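Local coordinates for protein azurocidin (PDB 1A7S) that binds heparin and the lipopolysaccharide of Gram-negative bacteria, killing many of these species and attracting monocytes, although built like a serine protease, at residues A[74-79]-A[91-96]; A[69-74]-A[97-102]. One frame throughout, in Å; residues are numbered along the deposited sequence.

How the contacts relate
Both contacts use strand 69-77 of the six-stranded antiparallel barrel that forms one half of the chymotrypsin-like fold, and they share S74. In contact 1 the later part of this strand pairs with strand 91-95; in contact 2 its earlier part meets the chain that leaves strand 91-95, through the R97 side chain and the backbone of N100. Their centres lie about 13 Å apart. D96, the residue just after strand 91-95, joins them: its OD2 is 2.7 Å from S72 N, a probable hydrogen bond, while L95 CB packs 3.8 Å from F71 CD2. An ethanol, probably from the crystallisation liquor, binds Q94 in contact 1, and an ethanol also lies about 3 Å from the R97 side chain.

Contact 1: A[74-79]-A[91-96]; sequences SSMSEN and MLLQLD. With EOH (ethanol), chain Q.
S77 and L92 form a hydrogen-bonded pair across two antiparallel strands of the barrel in this chymotrypsin-like fold, the strand axes 4.7 Å apart at their closest. Four backbone hydrogen bonds join the strands. The pair exchanges two of these, S77 N to L92 O and L92 N to S77 O; Q94 N reaches S75 O, and Q94 O accepts from S74 N at 2.8 Å. Between these bonds M76 CA comes within 3.3 Å of L92 O as a CA-H...O contact.

Apolar contacts form on the face that carries M76 and L93. In the M76 conformer given, one of two, CG lies 3.8 Å from CD2 of L93, the two side chains side by side. M91, also given in one of two conformers, has CG anti to the backbone N (chi1 -176°), which sets that carbon 3.6 Å from S77 O.

The polar contacts lie on the other face. CB of Q94 touches S75 OG at 3.5 Å; beyond it the glutamine runs extended, and OE1 accepts from G221 N while NE2 donates to the ethanol oxygen. One water bridges the strands, 2.7 Å from S77 OG, and donates to L92 O at 3.0 Å.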
loop_
_atom_site.group_PDB
_atom_site.type_symbol
_atom_site.label_atom_id
_atom_site.label_comp_id
_atom_site.label_asym_id
_atom_site.label_seq_id
_atom_site.Cartn_x
_atom_site.Cartn_y
_atom_site.Cartn_z
ATOM N N SER A 74 1.853 6.627 -16.276
ATOM C CA SER A 74 2.595 6.579 -17.546
ATOM C C SER A 74 3.224 5.193 -17.804
ATOM O O SER A 74 3.498 4.846 -18.969
ATOM C CB SER A 74 3.663 7.632 -17.517
ATOM O OG SER A 74 3.171 8.933 -17.409
ATOM N N SER A 75 3.409 4.400 -16.786
ATOM C CA SER A 75 3.961 3.045 -16.977
ATOM C C SER A 75 3.825 2.254 -15.704
ATOM O O SER A 75 3.728 2.834 -14.613
ATOM C CB SER A 75 5.465 3.213 -17.356
ATOM O OG SER A 75 6.302 3.129 -16.341
ATOM N N MET A 76 3.766 0.944 -15.822
ATOM C CA MET A 76 3.680 0.043 -14.657
ATOM C C MET A 76 4.793 -0.977 -14.775
ATOM O O MET A 76 5.061 -1.467 -15.867
ATOM C CB MET A 76 2.313 -0.741 -14.773
ATOM C CG MET A 76 1.101 0.254 -14.608
ATOM S SD MET A 76 -0.375 -0.686 -14.280
ATOM C CE MET A 76 -1.669 0.871 -15.719
ATOM N N SER A 77 5.354 -1.325 -13.610
ATOM C CA SER A 77 6.461 -2.271 -13.613
ATOM C C SER A 77 6.186 -3.328 -12.496
ATOM O O SER A 77 5.801 -2.954 -11.403
ATOM C CB SER A 77 7.776 -1.561 -13.232
ATOM O OG SER A 77 8.080 -0.548 -14.207
ATOM N N GLU A 78 6.449 -4.566 -12.832
ATOM C CA GLU A 78 6.397 -5.690 -11.877
ATOM C C GLU A 78 7.567 -6.630 -12.122
ATOM O O GLU A 78 8.230 -6.526 -13.151
ATOM C CB GLU A 78 5.076 -6.404 -11.950
ATOM C CG GLU A 78 4.619 -6.809 -13.322
ATOM C CD GLU A 78 5.166 -8.116 -13.826
ATOM O OE1 GLU A 78 5.336 -9.116 -13.085
ATOM O OE2 GLU A 78 5.534 -8.149 -15.011
ATOM N N ASN A 79 7.843 -7.480 -11.158
ATOM C CA ASN A 79 8.958 -8.376 -11.109
ATOM C C ASN A 79 8.507 -9.804 -10.879
ATOM O O ASN A 79 8.572 -10.308 -9.782
ATOM C CB ASN A 79 9.926 -7.917 -9.971
ATOM C CG ASN A 79 11.210 -8.737 -9.969
ATOM O OD1 ASN A 79 11.620 -9.310 -11.003
ATOM N ND2 ASN A 79 11.809 -8.810 -8.809
ATOM N N MET A 91 3.833 -3.741 -7.545
ATOM C CA MET A 91 3.757 -2.985 -8.782
ATOM C C MET A 91 4.218 -1.579 -8.523
ATOM O O MET A 91 3.802 -1.008 -7.501
ATOM C CB MET A 91 2.343 -3.023 -9.346
ATOM C CG MET A 91 2.275 -2.304 -10.722
ATOM S SD MET A 91 0.947 -2.734 -11.646
ATOM C CE MET A 91 1.115 -4.454 -12.060
ATOM N N LEU A 92 4.995 -1.017 -9.406
ATOM C CA LEU A 92 5.379 0.377 -9.354
ATOM C C LEU A 92 4.657 1.117 -10.479
ATOM O O LEU A 92 4.717 0.700 -11.627
ATOM C CB LEU A 92 6.911 0.531 -9.507
ATOM C CG LEU A 92 7.708 -0.203 -8.436
ATOM C CD1 LEU A 92 9.213 0.188 -8.574
ATOM C CD2 LEU A 92 7.263 0.023 -7.042
ATOM N N LEU A 93 4.058 2.219 -10.079
ATOM C CA LEU A 93 3.314 3.086 -11.020
ATOM C C LEU A 93 4.158 4.358 -11.205
ATOM O O LEU A 93 4.421 5.081 -10.275
ATOM C CB LEU A 93 1.975 3.453 -10.402
ATOM C CG LEU A 93 1.055 2.348 -9.898
ATOM C CD1 LEU A 93 -0.211 2.882 -9.290
ATOM C CD2 LEU A 93 0.782 1.336 -10.985
ATOM N N GLN A 94 4.539 4.562 -12.467
ATOM C CA GLN A 94 5.251 5.828 -12.788
ATOM C C GLN A 94 4.159 6.884 -13.004
ATOM O O GLN A 94 3.291 6.668 -13.881
ATOM C CB GLN A 94 6.118 5.686 -13.994
ATOM C CG GLN A 94 6.897 6.943 -14.331
ATOM C CD GLN A 94 7.896 6.840 -15.412
ATOM O OE1 GLN A 94 8.571 5.782 -15.520
ATOM N NE2 GLN A 94 8.145 7.954 -16.087
ATOM N N LEU A 95 4.240 7.935 -12.273
ATOM C CA LEU A 95 3.255 9.064 -12.429
ATOM C C LEU A 95 3.613 9.871 -13.644
ATOM O O LEU A 95 4.746 9.866 -14.101
ATOM C CB LEU A 95 3.336 9.920 -11.153
ATOM C CG LEU A 95 3.185 9.198 -9.840
ATOM C CD1 LEU A 95 3.280 10.197 -8.684
ATOM C CD2 LEU A 95 1.919 8.449 -9.746
ATOM N N ASP A 96 2.651 10.645 -14.154
ATOM C CA ASP A 96 2.845 11.451 -15.337
ATOM C C ASP A 96 3.847 12.580 -15.148
ATOM O O ASP A 96 4.322 13.160 -16.124
ATOM C CB ASP A 96 1.534 12.005 -15.830
ATOM C CG ASP A 96 0.800 12.976 -14.929
ATOM O OD1 ASP A 96 1.284 14.158 -14.800
ATOM O OD2 ASP A 96 -0.104 12.661 -14.203
HETATM C C1 EOH Q . 10.089 10.149 -17.357
HETATM C C2 EOH Q . 11.456 10.768 -17.058
HETATM O O EOH Q . 10.236 8.816 -17.924
HETATM O O HOH W 1 6.903 1.767 -13.405
#

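Contact 2: A[69-74]-A[97-102]; sequences QTFSIS and REANLT
R97 lays its guanidinium flat on the ring of F71, a cation-pi stack that joins strand 69-77 of the chymotrypsin-like barrel to the irregular chain following strand 91-95. The two planes are 13° apart and the centres 4.2 Å; F71 CE2 sits under the centre of the guanidinium, whereas NH2 lies over the ring toward its rim. The same group grips T70 O end-on with two nitrogens, NH1 at 3.0 Å and NH2 at 2.9 Å. That oxygen is close to the guanidinium plane, so the two hydrogen bonds and the stack together fix how the group is turned. CG of R97 stands between its backbone N and carbonyl carbon (chi1 70°), and the chain then runs extended to NE, with CG itself 3.8 Å from F71 CE2.

Farther along, the Q69 amide meets the backbone of N100 twice. OE1 takes N100 N on a lone pair at 2.8 Å, and NE2 gives an almost straight bond to N100 O, which lies in the amide plane. Both polar ends of the glutamine are thus used and its flip is set. Between the two grips, F71 CZ packs against A99 CB.

In the next shell, L55 and L95 also touch the F71 side chain, while E98 makes a salt bridge with R34. One water joins Q69 NE2 to T102 OG1, which also bonds S104 N. Another water accepts from R97 NH2 and donates to Q69 OE1, 2.8 Å away.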
loop_
_atom_site.group_PDB
_atom_site.type_symbol
_atom_site.label_atom_id
_atom_site.label_comp_id
_atom_site.label_asym_id
_atom_site.label_seq_id
_atom_site.Cartn_x
_atom_site.Cartn_y
_atom_site.Cartn_z
ATOM N N GLN A 69 -3.100 16.080 -5.090
ATOM C CA GLN A 69 -2.438 16.035 -6.326
ATOM C C GLN A 69 -2.881 14.784 -7.065
ATOM O O GLN A 69 -2.845 13.689 -6.477
ATOM C CB GLN A 69 -0.937 16.088 -6.269
ATOM C CG GLN A 69 -0.400 17.369 -5.563
ATOM C CD GLN A 69 1.113 17.238 -5.327
ATOM O OE1 GLN A 69 1.861 16.939 -6.292
ATOM N NE2 GLN A 69 1.530 17.401 -4.097
ATOM N N THR A 70 -3.295 14.883 -8.284
ATOM C CA THR A 70 -3.789 13.809 -9.100
ATOM C C THR A 70 -2.915 13.506 -10.289
ATOM O O THR A 70 -2.405 14.449 -10.918
ATOM C CB THR A 70 -5.254 13.963 -9.513
ATOM O OG1 THR A 70 -6.057 14.207 -8.318
ATOM C CG2 THR A 70 -5.815 12.824 -10.257
ATOM N N PHE A 71 -2.757 12.246 -10.619
ATOM C CA PHE A 71 -1.889 11.790 -11.688
ATOM C C PHE A 71 -2.459 10.668 -12.515
ATOM O O PHE A 71 -3.225 9.837 -12.057
ATOM C CB PHE A 71 -0.554 11.205 -11.081
ATOM C CG PHE A 71 0.114 12.148 -10.104
ATOM C CD1 PHE A 71 -0.287 12.250 -8.792
ATOM C CD2 PHE A 71 1.161 12.984 -10.518
ATOM C CE1 PHE A 71 0.239 13.189 -7.907
ATOM C CE2 PHE A 71 1.746 13.873 -9.634
ATOM C CZ PHE A 71 1.271 14.000 -8.337
ATOM N N SER A 72 -1.998 10.711 -13.801
ATOM C CA SER A 72 -2.237 9.543 -14.639
ATOM C C SER A 72 -0.985 8.643 -14.480
ATOM O O SER A 72 0.066 9.084 -13.979
ATOM C CB SER A 72 -2.385 9.901 -16.127
ATOM O OG SER A 72 -3.489 10.794 -16.353
ATOM N N ILE A 73 -1.098 7.439 -14.942
ATOM C CA ILE A 73 -0.091 6.412 -14.823
ATOM C C ILE A 73 0.596 6.228 -16.188
ATOM O O ILE A 73 -0.059 5.767 -17.137
ATOM C CB ILE A 73 -0.658 5.059 -14.312
ATOM C CG1 ILE A 73 -1.304 5.208 -12.938
ATOM C CG2 ILE A 73 0.440 4.028 -14.327
ATOM C CD1 ILE A 73 -2.194 4.074 -12.550
ATOM N N SER A 74 1.853 6.627 -16.276
ATOM C CA SER A 74 2.595 6.579 -17.546
ATOM C C SER A 74 3.224 5.193 -17.804
ATOM O O SER A 74 3.498 4.846 -18.969
ATOM C CB SER A 74 3.663 7.632 -17.517
ATOM O OG SER A 74 3.171 8.933 -17.409
ATOM N N ARG A 97 4.123 12.933 -13.919
ATOM C CA ARG A 97 5.059 14.033 -13.593
ATOM C C ARG A 97 5.528 13.827 -12.169
ATOM O O ARG A 97 4.973 12.997 -11.408
ATOM C CB ARG A 97 4.358 15.368 -13.775
ATOM C CG ARG A 97 3.265 15.577 -12.677
ATOM C CD ARG A 97 2.350 16.761 -13.037
ATOM N NE ARG A 97 1.416 17.061 -11.931
ATOM C CZ ARG A 97 0.283 16.363 -11.732
ATOM N NH1 ARG A 97 -0.159 15.454 -12.579
ATOM N NH2 ARG A 97 -0.408 16.591 -10.600
ATOM N N GLU A 98 6.503 14.584 -11.692
ATOM C CA GLU A 98 6.890 14.523 -10.305
ATOM C C GLU A 98 5.830 15.145 -9.407
ATOM O O GLU A 98 5.339 16.235 -9.656
ATOM C CB GLU A 98 8.216 15.306 -10.051
ATOM C CG GLU A 98 9.372 14.494 -10.655
ATOM C CD GLU A 98 10.745 14.967 -10.337
ATOM O OE1 GLU A 98 10.922 15.944 -9.591
ATOM O OE2 GLU A 98 11.709 14.382 -10.892
ATOM N N ALA A 99 5.539 14.455 -8.313
ATOM C CA ALA A 99 4.681 15.009 -7.298
ATOM C C ALA A 99 5.440 16.118 -6.547
ATOM O O ALA A 99 6.650 16.078 -6.403
ATOM C CB ALA A 99 4.363 13.912 -6.279
ATOM N N ASN A 100 4.672 17.103 -6.112
ATOM C CA ASN A 100 5.266 18.134 -5.281
ATOM C C ASN A 100 5.274 17.636 -3.829
ATOM O O ASN A 100 4.263 17.089 -3.365
ATOM C CB ASN A 100 4.435 19.431 -5.305
ATOM C CG ASN A 100 4.732 20.354 -6.397
ATOM O OD1 ASN A 100 5.794 20.196 -7.077
ATOM N ND2 ASN A 100 3.880 21.352 -6.622
ATOM N N LEU A 101 6.342 17.882 -3.130
ATOM C CA LEU A 101 6.397 17.455 -1.693
ATOM C C LEU A 101 5.821 18.611 -0.899
ATOM O O LEU A 101 6.332 19.706 -0.887
ATOM C CB LEU A 101 7.811 17.076 -1.286
ATOM C CG LEU A 101 8.432 15.996 -2.241
ATOM C CD1 LEU A 101 9.838 15.721 -1.844
ATOM C CD2 LEU A 101 7.530 14.757 -2.244
ATOM N N THR A 102 4.737 18.350 -0.177
ATOM C CA THR A 102 4.014 19.333 0.586
ATOM C C THR A 102 3.714 18.742 1.951
ATOM O O THR A 102 4.013 17.607 2.228
ATOM C CB THR A 102 2.676 19.702 -0.101
ATOM O OG1 THR A 102 1.854 18.523 -0.040
ATOM C CG2 THR A 102 2.867 20.026 -1.566
HETATM O O HOH W 2 -0.195 18.534 -1.892
HETATM O O HOH W 3 1.191 18.185 -8.727
#